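PDB 5LO9: cytochrome C, which probably oxidises thiosulfate to tetrathionate, and perhaps also runs the reverse reaction, passing electrons along a series of covalently bound c-type hemes. Local coordinates for residues Tyr146-Leu151 with Glu178-Ala183; Arg269-Asp274 with Asp284-Gly289; Pro380-Pro385 with Ala442-Ala447. One frame throughout, in Å; residues are numbered along the deposited sequence.

Interaction 1: residues Tyr146-Leu151 with Glu178-Ala183. With HEC (heme c), chain C.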
loop_
_atom_site.group_PDB
_atom_site.type_symbol
_atom_site.label_atom_id
_atom_site.label_comp_id
_atom_site.label_asym_id
_atom_site.label_seq_id
_atom_site.Cartn_x
_atom_site.Cartn_y
_atom_site.Cartn_z
ATOM N N TYR A 146 16.490 -29.139 -36.187
ATOM C CA TYR A 146 17.282 -27.993 -36.635
ATOM C C TYR A 146 17.621 -27.063 -35.478
ATOM O O TYR A 146 18.778 -26.645 -35.312
ATOM C CB TYR A 146 16.535 -27.224 -37.707
ATOM C CG TYR A 146 17.292 -25.997 -38.125
ATOM C CD1 TYR A 146 18.496 -26.098 -38.792
ATOM C CD2 TYR A 146 16.817 -24.738 -37.837
ATOM C CE1 TYR A 146 19.215 -24.956 -39.174
ATOM C CE2 TYR A 146 17.524 -23.587 -38.205
ATOM C CZ TYR A 146 18.726 -23.714 -38.862
ATOM O OH TYR A 146 19.420 -22.595 -39.224
ATOM N N LEU A 147 16.607 -26.711 -34.681
ATOM C CA LEU A 147 16.830 -25.879 -33.499
ATOM C C LEU A 147 17.842 -26.520 -32.551
ATOM O O LEU A 147 18.752 -25.842 -32.047
ATOM C CB LEU A 147 15.503 -25.625 -32.784
ATOM C CG LEU A 147 14.527 -24.713 -33.519
ATOM C CD1 LEU A 147 13.180 -24.865 -32.940
ATOM C CD2 LEU A 147 14.983 -23.300 -33.381
ATOM N N LEU A 148 17.709 -27.825 -32.300
ATOM C CA LEU A 148 18.618 -28.463 -31.359
ATOM C C LEU A 148 20.042 -28.499 -31.919
ATOM O O LEU A 148 21.021 -28.332 -31.176
ATOM C CB LEU A 148 18.138 -29.875 -31.035
ATOM C CG LEU A 148 19.019 -30.682 -30.051
ATOM C CD1 LEU A 148 19.257 -29.931 -28.720
ATOM C CD2 LEU A 148 18.440 -32.045 -29.785
ATOM N N ALA A 149 20.184 -28.707 -33.229
ATOM C CA ALA A 149 21.518 -28.698 -33.817
ATOM C C ALA A 149 22.190 -27.336 -33.631
ATOM O O ALA A 149 23.359 -27.260 -33.234
ATOM C CB ALA A 149 21.435 -29.065 -35.299
ATOM N N GLN A 150 21.465 -26.241 -33.899
ATOM C CA GLN A 150 22.077 -24.927 -33.741
ATOM C C GLN A 150 22.534 -24.702 -32.300
ATOM O O GLN A 150 23.632 -24.181 -32.050
ATOM C CB GLN A 150 21.088 -23.837 -34.159
ATOM C CG GLN A 150 20.542 -23.957 -35.565
ATOM C CD GLN A 150 21.557 -24.417 -36.593
ATOM O OE1 GLN A 150 22.532 -23.732 -36.870
ATOM N NE2 GLN A 150 21.313 -25.557 -37.183
ATOM N N LEU A 151 21.704 -25.087 -31.329
ATOM C CA LEU A 151 22.089 -24.842 -29.950
ATOM C C LEU A 151 23.290 -25.696 -29.585
ATOM O O LEU A 151 24.223 -25.225 -28.927
ATOM C CB LEU A 151 20.914 -25.109 -29.008
ATOM C CG LEU A 151 19.699 -24.181 -29.075
ATOM C CD1 LEU A 151 18.580 -24.705 -28.127
ATOM C CD2 LEU A 151 20.085 -22.761 -28.720
ATOM N N GLU A 178 17.793 -28.550 -21.185
ATOM C CA GLU A 178 17.111 -27.311 -21.529
ATOM C C GLU A 178 17.114 -27.106 -23.031
ATOM O O GLU A 178 16.124 -26.627 -23.592
ATOM C CB GLU A 178 17.765 -26.136 -20.800
ATOM C CG GLU A 178 17.450 -26.117 -19.321
ATOM C CD GLU A 178 18.425 -25.281 -18.517
ATOM O OE1 GLU A 178 19.574 -25.127 -18.969
ATOM O OE2 GLU A 178 18.064 -24.803 -17.421
ATOM N N GLN A 179 18.198 -27.517 -23.704
ATOM C CA GLN A 179 18.260 -27.371 -25.155
ATOM C C GLN A 179 17.160 -28.166 -25.836
ATOM O O GLN A 179 16.463 -27.640 -26.719
ATOM C CB GLN A 179 19.618 -27.803 -25.669
ATOM C CG GLN A 179 20.702 -26.824 -25.301
ATOM C CD GLN A 179 22.052 -27.240 -25.789
ATOM O OE1 GLN A 179 22.192 -28.291 -26.426
ATOM N NE2 GLN A 179 23.060 -26.391 -25.550
ATOM N N ARG A 180 16.928 -29.404 -25.381
ATOM C CA ARG A 180 15.860 -30.200 -25.973
ATOM C C ARG A 180 14.501 -29.577 -25.695
ATOM O O ARG A 180 13.688 -29.400 -26.619
ATOM C CB ARG A 180 15.922 -31.646 -25.462
ATOM C CG ARG A 180 17.120 -32.443 -26.012
ATOM C CD ARG A 180 17.107 -33.889 -25.557
ATOM N NE ARG A 180 17.718 -33.998 -24.236
ATOM C CZ ARG A 180 19.028 -34.153 -24.012
ATOM N NH1 ARG A 180 19.911 -34.224 -25.027
ATOM N NH2 ARG A 180 19.463 -34.223 -22.753
ATOM N N ALA A 181 14.277 -29.140 -24.451
ATOM C CA ALA A 181 12.971 -28.594 -24.114
ATOM C C ALA A 181 12.684 -27.330 -24.910
ATOM O O ALA A 181 11.585 -27.167 -25.452
ATOM C CB ALA A 181 12.898 -28.322 -22.621
ATOM N N LEU A 182 13.675 -26.434 -24.994
ATOM C CA LEU A 182 13.547 -25.209 -25.775
ATOM C C LEU A 182 13.321 -25.521 -27.236
ATOM O O LEU A 182 12.599 -24.802 -27.927
ATOM C CB LEU A 182 14.788 -24.344 -25.602
ATOM C CG LEU A 182 14.802 -23.682 -24.216
ATOM C CD1 LEU A 182 16.158 -23.260 -23.775
ATOM C CD2 LEU A 182 13.933 -22.480 -24.244
ATOM N N ALA A 183 13.978 -26.543 -27.749
ATOM C CA ALA A 183 13.755 -26.874 -29.144
ATOM C C ALA A 183 12.356 -27.418 -29.342
ATOM O O ALA A 183 11.667 -27.061 -30.307
ATOM C CB ALA A 183 14.799 -27.869 -29.612
HETATM FE FE HEC C . 19.516 -25.715 -47.199
HETATM C CHA HEC C . 20.058 -24.835 -43.865
HETATM C CHB HEC C . 19.075 -22.309 -48.032
HETATM C CHC HEC C . 19.334 -26.565 -50.602
HETATM C CHD HEC C . 19.704 -29.132 -46.354
HETATM N NA HEC C . 19.551 -23.897 -46.156
HETATM C C1A HEC C . 19.779 -23.759 -44.833
HETATM C C2A HEC C . 19.758 -22.339 -44.376
HETATM C C3A HEC C . 19.477 -21.615 -45.615
HETATM C C4A HEC C . 19.357 -22.668 -46.646
HETATM C CMA HEC C . 19.345 -20.139 -45.741
HETATM C CAA HEC C . 19.960 -21.744 -42.996
HETATM C CBA HEC C . 18.576 -21.599 -42.392
HETATM C CGA HEC C . 18.476 -20.749 -41.141
HETATM O O1A HEC C . 17.401 -20.807 -40.497
HETATM O O2A HEC C . 19.420 -20.017 -40.774
HETATM N NB HEC C . 19.239 -24.644 -48.966
HETATM C C1B HEC C . 19.073 -23.323 -49.079
HETATM C C2B HEC C . 18.905 -22.886 -50.471
HETATM C C3B HEC C . 18.984 -24.131 -51.239
HETATM C C4B HEC C . 19.203 -25.158 -50.209
HETATM C CMB HEC C . 18.676 -21.495 -50.942
HETATM C CAB HEC C . 18.906 -24.297 -52.723
HETATM C CBB HEC C . 20.011 -23.462 -53.351
HETATM N NC HEC C . 19.511 -27.509 -48.263
HETATM C C1C HEC C . 19.452 -27.638 -49.595
HETATM C C2C HEC C . 19.460 -29.050 -50.026
HETATM C C3C HEC C . 19.550 -29.804 -48.781
HETATM C C4C HEC C . 19.566 -28.743 -47.757
HETATM C CMC HEC C . 19.381 -29.549 -51.423
HETATM C CAC HEC C . 19.604 -31.285 -48.548
HETATM C CBC HEC C . 20.675 -31.927 -49.366
HETATM N ND HEC C . 19.833 -26.786 -45.442
HETATM C C1D HEC C . 19.876 -28.116 -45.321
HETATM C C2D HEC C . 20.111 -28.561 -43.941
HETATM C C3D HEC C . 20.215 -27.320 -43.191
HETATM C C4D HEC C . 20.043 -26.267 -44.226
HETATM C CMD HEC C . 20.230 -29.958 -43.431
HETATM C CAD HEC C . 20.527 -27.212 -41.727
HETATM C CBD HEC C . 22.005 -26.817 -41.705
HETATM C CGD HEC C . 22.531 -26.686 -40.307
HETATM O O1D HEC C . 23.475 -25.878 -40.066
HETATM O O2D HEC C . 22.002 -27.427 -39.462
#
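Two helices of a cytochrome c domain, 144-156 and 176-187, pack here through segments 146-151 and 178-183, running roughly antiparallel at 144° with the short axes approaching to 8.8 Å. A small residue, A183, sits at the closest approach of the backbones, its CA nearest that of L147. The tight part centres here: A183 CB lies 3.9 Å from L147 CB, and it also meets the backbone N and CB of L148. One turn further along the pair, L151 takes over. Its CB packs on the amide end of Q179, 4.0 Å from Q179 CD, while its CD1 lies near the Q179 backbone. The Q179 chain is extended beyond CG, so that it runs along L151 and crosses L148 at about a right angle, with Q179 CB 3.7 Å from L148 CD1.

Toward solvent the contact loosens. L148, with CG anti to its backbone N (chi1 179°), sends its second branch outward, where L148 CD2 lies 4.0 Å from R180 CG. The two side chains run side by side in the same direction, meeting through aliphatic carbons, while the R180 guanidinium forms a salt bridge with D177.

Besides meeting the partner helix, L147 lies close to heme c #2, and L151 beside M167, an axial ligand of that heme's iron. On the side turned from the partner helix, Y146 lies between two hemes and binds both, its OH hydrogen-bonded to a propionate of heme c #2 and to R60. Q150 CG rests over one face of the Y146 ring, near its rim. Bent at chi2 and tethered at OE1 by R159, Q150 serves a propionate of heme c #1, Q150 NE2 donating to heme O2D over 3.0 Å at 139°.

Interaction 2: residues Arg269-Asp274 with Asp284-Gly289. With HEC (heme c), chain F.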
loop_
_atom_site.group_PDB
_atom_site.type_symbol
_atom_site.label_atom_id
_atom_site.label_comp_id
_atom_site.label_asym_id
_atom_site.label_seq_id
_atom_site.Cartn_x
_atom_site.Cartn_y
_atom_site.Cartn_z
ATOM N N ARG A 269 3.938 -5.893 -18.235
ATOM C CA ARG A 269 4.674 -6.395 -19.384
ATOM C C ARG A 269 4.082 -5.931 -20.721
ATOM O O ARG A 269 4.812 -5.781 -21.713
ATOM C CB ARG A 269 4.691 -7.930 -19.304
ATOM C CG ARG A 269 5.393 -8.669 -20.419
ATOM C CD ARG A 269 6.887 -8.464 -20.390
ATOM N NE ARG A 269 7.313 -7.317 -21.186
ATOM C CZ ARG A 269 8.574 -6.992 -21.449
ATOM N NH1 ARG A 269 9.589 -7.720 -20.991
ATOM N NH2 ARG A 269 8.811 -5.913 -22.174
ATOM N N HIS A 270 2.776 -5.710 -20.791
ATOM C CA HIS A 270 2.129 -5.374 -22.052
ATOM C C HIS A 270 1.361 -4.074 -21.921
ATOM O O HIS A 270 0.266 -3.933 -22.449
ATOM C CB HIS A 270 1.226 -6.510 -22.511
ATOM C CG HIS A 270 1.944 -7.825 -22.654
ATOM N ND1 HIS A 270 2.639 -8.177 -23.792
ATOM C CD2 HIS A 270 2.096 -8.857 -21.791
ATOM C CE1 HIS A 270 3.161 -9.380 -23.635
ATOM N NE2 HIS A 270 2.854 -9.813 -22.426
ATOM N N THR A 271 1.976 -3.094 -21.248
ATOM C CA THR A 271 1.274 -1.884 -20.851
ATOM C C THR A 271 0.632 -1.195 -22.045
ATOM O O THR A 271 -0.479 -0.644 -21.945
ATOM C CB THR A 271 2.237 -0.919 -20.169
ATOM O OG1 THR A 271 3.211 -1.638 -19.393
ATOM C CG2 THR A 271 1.453 -0.015 -19.244
ATOM N N ASN A 272 1.299 -1.243 -23.193
ATOM C CA ASN A 272 0.899 -0.427 -24.328
ATOM C C ASN A 272 -0.143 -1.102 -25.211
ATOM O O ASN A 272 -0.750 -0.425 -26.046
ATOM C CB ASN A 272 2.124 -0.096 -25.174
ATOM C CG ASN A 272 2.684 -1.309 -25.842
ATOM O OD1 ASN A 272 3.047 -2.280 -25.194
ATOM N ND2 ASN A 272 2.656 -1.307 -27.155
ATOM N N THR A 273 -0.364 -2.401 -25.037
ATOM C CA THR A 273 -1.262 -3.162 -25.891
ATOM C C THR A 273 -2.484 -3.731 -25.188
ATOM O O THR A 273 -3.463 -4.068 -25.869
ATOM C CB THR A 273 -0.518 -4.331 -26.534
ATOM O OG1 THR A 273 -0.158 -5.263 -25.508
ATOM C CG2 THR A 273 0.702 -3.830 -27.201
ATOM N N ASP A 274 -2.442 -3.906 -23.880
ATOM C CA ASP A 274 -3.589 -4.449 -23.177
ATOM C C ASP A 274 -4.764 -3.464 -23.224
ATOM O O ASP A 274 -4.584 -2.257 -22.968
ATOM C CB ASP A 274 -3.219 -4.766 -21.734
ATOM C CG ASP A 274 -4.317 -5.518 -21.016
ATOM O OD1 ASP A 274 -4.252 -6.769 -20.983
ATOM O OD2 ASP A 274 -5.242 -4.851 -20.494
ATOM N N ASP A 284 5.207 4.058 -27.017
ATOM C CA ASP A 284 5.517 2.663 -27.297
ATOM C C ASP A 284 6.498 2.136 -26.254
ATOM O O ASP A 284 7.606 1.712 -26.575
ATOM C CB ASP A 284 6.046 2.510 -28.728
ATOM C CG ASP A 284 4.957 2.751 -29.788
ATOM O OD1 ASP A 284 3.771 2.482 -29.491
ATOM O OD2 ASP A 284 5.285 3.151 -30.922
ATOM N N GLN A 285 6.040 2.110 -25.009
ATOM C CA GLN A 285 6.818 1.705 -23.860
ATOM C C GLN A 285 6.008 0.692 -23.067
ATOM O O GLN A 285 4.800 0.551 -23.265
ATOM C CB GLN A 285 7.146 2.897 -22.982
ATOM C CG GLN A 285 7.887 4.004 -23.704
ATOM C CD GLN A 285 9.324 3.683 -24.108
ATOM O OE1 GLN A 285 9.720 3.929 -25.245
ATOM N NE2 GLN A 285 10.117 3.204 -23.174
ATOM N N THR A 286 6.694 -0.025 -22.178
ATOM C CA THR A 286 6.057 -0.818 -21.142
ATOM C C THR A 286 6.866 -0.650 -19.866
ATOM O O THR A 286 8.058 -0.335 -19.901
ATOM C CB THR A 286 5.967 -2.313 -21.463
ATOM O OG1 THR A 286 7.287 -2.880 -21.461
ATOM C CG2 THR A 286 5.273 -2.600 -22.802
ATOM N N CYS A 287 6.206 -0.912 -18.735
ATOM C CA CYS A 287 6.877 -0.841 -17.443
ATOM C C CYS A 287 8.088 -1.755 -17.447
ATOM O O CYS A 287 9.145 -1.419 -16.903
ATOM C CB CYS A 287 5.927 -1.270 -16.311
ATOM S SG CYS A 287 4.209 -0.605 -16.242
ATOM N N ALA A 288 7.929 -2.932 -18.046
ATOM C CA ALA A 288 8.937 -3.972 -17.994
ATOM C C ALA A 288 10.225 -3.571 -18.703
ATOM O O ALA A 288 11.283 -4.144 -18.412
ATOM C CB ALA A 288 8.366 -5.242 -18.633
ATOM N N GLY A 289 10.149 -2.605 -19.622
ATOM C CA GLY A 289 11.303 -2.229 -20.410
ATOM C C GLY A 289 12.351 -1.461 -19.626
ATOM O O GLY A 289 13.517 -1.410 -20.027
HETATM FE FE HEC F . 18.692 -1.683 -24.439
HETATM C CHA HEC F . 15.720 -1.413 -22.629
HETATM C CHB HEC F . 19.617 1.560 -23.524
HETATM C CHC HEC F . 21.789 -2.182 -25.904
HETATM C CHD HEC F . 17.537 -4.685 -25.897
HETATM N NA HEC F . 17.817 -0.180 -23.290
HETATM C C1A HEC F . 16.630 -0.252 -22.667
HETATM C C2A HEC F . 16.298 1.016 -21.961
HETATM C C3A HEC F . 17.442 1.874 -22.209
HETATM C C4A HEC F . 18.326 1.031 -23.058
HETATM C CMA HEC F . 17.628 3.270 -21.699
HETATM C CAA HEC F . 15.109 1.387 -21.135
HETATM C CBA HEC F . 14.488 2.646 -21.749
HETATM C CGA HEC F . 13.115 2.433 -22.327
HETATM O O1A HEC F . 12.602 1.308 -22.240
HETATM O O2A HEC F . 12.574 3.417 -22.877
HETATM N NB HEC F . 20.392 -0.517 -24.661
HETATM C C1B HEC F . 20.576 0.730 -24.246
HETATM C C2B HEC F . 21.921 1.253 -24.574
HETATM C C3B HEC F . 22.567 0.144 -25.268
HETATM C C4B HEC F . 21.524 -0.908 -25.243
HETATM C CMB HEC F . 22.465 2.604 -24.281
HETATM C CAB HEC F . 23.960 0.063 -25.835
HETATM C CBB HEC F . 24.915 0.279 -24.686
HETATM N NC HEC F . 19.514 -3.152 -25.682
HETATM C C1C HEC F . 20.751 -3.174 -26.156
HETATM C C2C HEC F . 21.025 -4.311 -27.050
HETATM C C3C HEC F . 19.780 -5.054 -27.060
HETATM C C4C HEC F . 18.904 -4.228 -26.188
HETATM C CMC HEC F . 22.299 -4.591 -27.776
HETATM C CAC HEC F . 19.377 -6.301 -27.803
HETATM C CBC HEC F . 20.253 -7.501 -27.663
HETATM N ND HEC F . 16.963 -2.838 -24.270
HETATM C C1D HEC F . 16.694 -3.988 -24.906
HETATM C C2D HEC F . 15.373 -4.540 -24.501
HETATM C C3D HEC F . 14.858 -3.587 -23.534
HETATM C C4D HEC F . 15.921 -2.576 -23.462
HETATM C CMD HEC F . 14.698 -5.786 -24.946
HETATM C CAD HEC F . 13.548 -3.664 -22.829
HETATM C CBD HEC F . 13.713 -4.709 -21.729
HETATM C CGD HEC F . 12.479 -5.589 -21.576
HETATM O O1D HEC F . 11.487 -5.477 -22.318
HETATM O O2D HEC F . 12.493 -6.454 -20.696
#
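The two loop segments, 269-274 and 284-289, run past each other in opposite directions without forming regular structure, their backbones closest at T271 CA and T286 CA, 4.9 Å apart. T271 holds the crossing: its OG1, set beside its own backbone N, accepts a nearly straight bond (166°) from C287 N over 3.2 Å. The same hydroxyl is bonded to L267 O, in the last turns of helix 256-269, so one oxygen ties that helix end to the second loop. N272 and T286 cross obliquely alongside, with the N272 CB packed at Q285 O. The bond at C287 bears on the CXXCH heme-attachment motif, C287 to H291, whose first cysteine is linked to heme c #4 through its sulfur. The next residue of the motif, A288, serves a different heme. Its CB sits over the centre of one face of the R269 guanidinium, 3.3 Å from R269 CZ, while the edge of that group meets a propionate of heme c #3. There R269 NH2 donates to heme O1D over 2.7 Å (162°) and R269 NH1 to heme O2D over 3.2 Å (152°); O1D takes a weak second bond from NH1. Q285 NE2 holds the other propionate at heme O2A.

Interaction 3: residues Pro380-Pro385 with Ala442-Ala447. With HEC (heme c), chain F.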
loop_
_atom_site.group_PDB
_atom_site.type_symbol
_atom_site.label_atom_id
_atom_site.label_comp_id
_atom_site.label_asym_id
_atom_site.label_seq_id
_atom_site.Cartn_x
_atom_site.Cartn_y
_atom_site.Cartn_z
ATOM N N PRO A 380 22.289 1.394 -9.609
ATOM C CA PRO A 380 23.516 1.762 -8.871
ATOM C C PRO A 380 24.033 3.118 -9.326
ATOM O O PRO A 380 24.334 3.318 -10.508
ATOM C CB PRO A 380 24.492 0.637 -9.216
ATOM C CG PRO A 380 23.611 -0.498 -9.653
ATOM C CD PRO A 380 22.442 0.119 -10.333
ATOM N N ARG A 381 24.114 4.053 -8.390
ATOM C CA ARG A 381 24.583 5.393 -8.714
ATOM C C ARG A 381 26.070 5.365 -9.055
ATOM O O ARG A 381 26.852 4.624 -8.450
ATOM C CB ARG A 381 24.325 6.335 -7.542
ATOM C CG ARG A 381 24.183 7.821 -7.917
ATOM C CD ARG A 381 23.825 8.686 -6.682
ATOM N NE ARG A 381 22.879 7.989 -5.800
ATOM C CZ ARG A 381 21.553 8.138 -5.802
ATOM N NH1 ARG A 381 20.975 8.998 -6.639
ATOM N NH2 ARG A 381 20.804 7.424 -4.951
ATOM N N LEU A 382 26.441 6.166 -10.052
ATOM C CA LEU A 382 27.803 6.313 -10.542
ATOM C C LEU A 382 28.424 7.595 -10.017
ATOM O O LEU A 382 27.722 8.577 -9.759
ATOM C CB LEU A 382 27.828 6.387 -12.066
ATOM C CG LEU A 382 27.158 5.270 -12.840
ATOM C CD1 LEU A 382 27.239 5.583 -14.330
ATOM C CD2 LEU A 382 27.826 4.001 -12.518
ATOM N N GLN A 383 29.752 7.600 -9.910
ATOM C CA GLN A 383 30.453 8.838 -9.598
ATOM C C GLN A 383 30.412 9.766 -10.804
ATOM O O GLN A 383 30.632 9.316 -11.941
ATOM C CB GLN A 383 31.884 8.556 -9.142
ATOM C CG GLN A 383 32.709 9.843 -8.862
ATOM C CD GLN A 383 32.378 10.594 -7.537
ATOM O OE1 GLN A 383 32.398 11.839 -7.507
ATOM N NE2 GLN A 383 32.099 9.852 -6.444
ATOM N N PRO A 384 30.068 11.038 -10.632
ATOM C CA PRO A 384 29.971 11.915 -11.778
ATOM C C PRO A 384 31.349 12.150 -12.358
ATOM O O PRO A 384 32.350 12.172 -11.624
ATOM C CB PRO A 384 29.370 13.205 -11.205
ATOM C CG PRO A 384 29.699 13.172 -9.779
ATOM C CD PRO A 384 29.676 11.740 -9.397
ATOM N N PRO A 385 31.456 12.305 -13.670
ATOM C CA PRO A 385 32.771 12.428 -14.303
ATOM C C PRO A 385 33.382 13.804 -14.083
ATOM O O PRO A 385 32.733 14.832 -14.303
ATOM C CB PRO A 385 32.477 12.179 -15.788
ATOM C CG PRO A 385 31.025 12.516 -15.963
ATOM C CD PRO A 385 30.357 12.577 -14.606
ATOM N N ALA A 442 19.900 7.698 -16.470
ATOM C CA ALA A 442 20.046 6.759 -17.573
ATOM C C ALA A 442 21.440 6.157 -17.597
ATOM O O ALA A 442 21.619 4.994 -17.982
ATOM C CB ALA A 442 19.738 7.436 -18.892
ATOM N N ALA A 443 22.446 6.919 -17.196
ATOM C CA ALA A 443 23.779 6.335 -17.173
ATOM C C ALA A 443 23.839 5.201 -16.172
ATOM O O ALA A 443 24.447 4.153 -16.426
ATOM C CB ALA A 443 24.820 7.391 -16.836
ATOM N N ALA A 444 23.196 5.378 -15.028
ATOM C CA ALA A 444 23.231 4.305 -14.059
ATOM C C ALA A 444 22.456 3.093 -14.554
ATOM O O ALA A 444 22.880 1.951 -14.357
ATOM C CB ALA A 444 22.690 4.806 -12.747
ATOM N N PHE A 445 21.329 3.310 -15.217
ATOM C CA PHE A 445 20.619 2.173 -15.768
ATOM C C PHE A 445 21.490 1.424 -16.751
ATOM O O PHE A 445 21.620 0.194 -16.674
ATOM C CB PHE A 445 19.348 2.621 -16.450
ATOM C CG PHE A 445 18.639 1.510 -17.170
ATOM C CD1 PHE A 445 17.962 0.553 -16.469
ATOM C CD2 PHE A 445 18.653 1.440 -18.549
ATOM C CE1 PHE A 445 17.289 -0.463 -17.126
ATOM C CE2 PHE A 445 17.997 0.431 -19.205
ATOM C CZ PHE A 445 17.307 -0.529 -18.486
ATOM N N ILE A 446 22.098 2.166 -17.681
ATOM C CA ILE A 446 22.851 1.564 -18.780
ATOM C C ILE A 446 24.059 0.773 -18.262
ATOM O O ILE A 446 24.277 -0.399 -18.640
ATOM C CB ILE A 446 23.275 2.659 -19.779
ATOM C CG1 ILE A 446 22.072 3.083 -20.637
ATOM C CG2 ILE A 446 24.483 2.201 -20.633
ATOM C CD1 ILE A 446 22.236 4.427 -21.305
ATOM N N ALA A 447 24.894 1.420 -17.441
ATOM C CA ALA A 447 26.109 0.772 -16.952
ATOM C C ALA A 447 25.800 -0.581 -16.367
ATOM O O ALA A 447 26.547 -1.545 -16.586
ATOM C CB ALA A 447 26.785 1.613 -15.884
HETATM FE FE HEC F . 18.692 -1.683 -24.439
HETATM C CHA HEC F . 15.720 -1.413 -22.629
HETATM C CHB HEC F . 19.617 1.560 -23.524
HETATM C CHC HEC F . 21.789 -2.182 -25.904
HETATM C CHD HEC F . 17.537 -4.685 -25.897
HETATM N NA HEC F . 17.817 -0.180 -23.290
HETATM C C1A HEC F . 16.630 -0.252 -22.667
HETATM C C2A HEC F . 16.298 1.016 -21.961
HETATM C C3A HEC F . 17.442 1.874 -22.209
HETATM C C4A HEC F . 18.326 1.031 -23.058
HETATM C CMA HEC F . 17.628 3.270 -21.699
HETATM C CAA HEC F . 15.109 1.387 -21.135
HETATM C CBA HEC F . 14.488 2.646 -21.749
HETATM C CGA HEC F . 13.115 2.433 -22.327
HETATM O O1A HEC F . 12.602 1.308 -22.240
HETATM O O2A HEC F . 12.574 3.417 -22.877
HETATM N NB HEC F . 20.392 -0.517 -24.661
HETATM C C1B HEC F . 20.576 0.730 -24.246
HETATM C C2B HEC F . 21.921 1.253 -24.574
HETATM C C3B HEC F . 22.567 0.144 -25.268
HETATM C C4B HEC F . 21.524 -0.908 -25.243
HETATM C CMB HEC F . 22.465 2.604 -24.281
HETATM C CAB HEC F . 23.960 0.063 -25.835
HETATM C CBB HEC F . 24.915 0.279 -24.686
HETATM N NC HEC F . 19.514 -3.152 -25.682
HETATM C C1C HEC F . 20.751 -3.174 -26.156
HETATM C C2C HEC F . 21.025 -4.311 -27.050
HETATM C C3C HEC F . 19.780 -5.054 -27.060
HETATM C C4C HEC F . 18.904 -4.228 -26.188
HETATM C CMC HEC F . 22.299 -4.591 -27.776
HETATM C CAC HEC F . 19.377 -6.301 -27.803
HETATM C CBC HEC F . 20.253 -7.501 -27.663
HETATM N ND HEC F . 16.963 -2.838 -24.270
HETATM C C1D HEC F . 16.694 -3.988 -24.906
HETATM C C2D HEC F . 15.373 -4.540 -24.501
HETATM C C3D HEC F . 14.858 -3.587 -23.534
HETATM C C4D HEC F . 15.921 -2.576 -23.462
HETATM C CMD HEC F . 14.698 -5.786 -24.946
HETATM C CAD HEC F . 13.548 -3.664 -22.829
HETATM C CBD HEC F . 13.713 -4.709 -21.729
HETATM C CGD HEC F . 12.479 -5.589 -21.576
HETATM O O1D HEC F . 11.487 -5.477 -22.318
HETATM O O2D HEC F . 12.493 -6.454 -20.696
HETATM O O HOH W 1 24.910 1.714 -12.565
#
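A single water is the best-held polar atom of this contact, gripped by two bonds that it donates itself: one to P380 O and one to A444 O, each 2.7 Å from the water oxygen. Both its protons are thereby spent on bridging two backbone carbonyls, one in the extended, proline-rich segment 380-385 and one on helix 439-449. Beside this polar link lies an apolar one, carried by L382. Its CG sits beside its own backbone N (chi1 -54°), and with chi2 extended the fork opens over the helix surface. L382 CD1 lies 3.9 Å from A443 CB, and L382 CD2 lies 4.3 Å from A447 CB, so that the two branches touch alanines one helical turn apart. A444 CB lies 3.2 Å from P380 O, the carbonyl that also accepts from the water, and L382 CG is a looser neighbour. The helix is part of the cytochrome c domain that carries heme c #3 and leads straight into M450, an axial ligand of its iron; W464 of helix 460-470 adds further cover to L382. Other helix residues meet the heme. I446 CD1 packs on the heme methyl CMB at 3.5 Å. F445, its CG anti to the backbone N (chi1 174°), brings its ring to the same porphyrin, with F445 CE2 nearest to heme C2A and heme C4A lying in the ring plane at its edge.

Overall arrangement
Followed from the N terminus, the three contacts come strictly in series, none enclosing or crossing another. Interaction 1 closes a loop of 26 residues that includes M167, tying two helices within the second cytochrome c domain. Interaction 2 joins the end of helix 256-269 to the attachment site of heme c #4 across only nine intervening residues. Interaction 3 closes the widest loop, 56 residues containing C402, C405 and H406 of heme c #3, and fastens an extended segment to the helix before M450. Interactions 2 and 3 both reach heme c #3, and they touch through G289 and F445; interaction 1 stands apart, its centre about 29 Å from that of interaction 2.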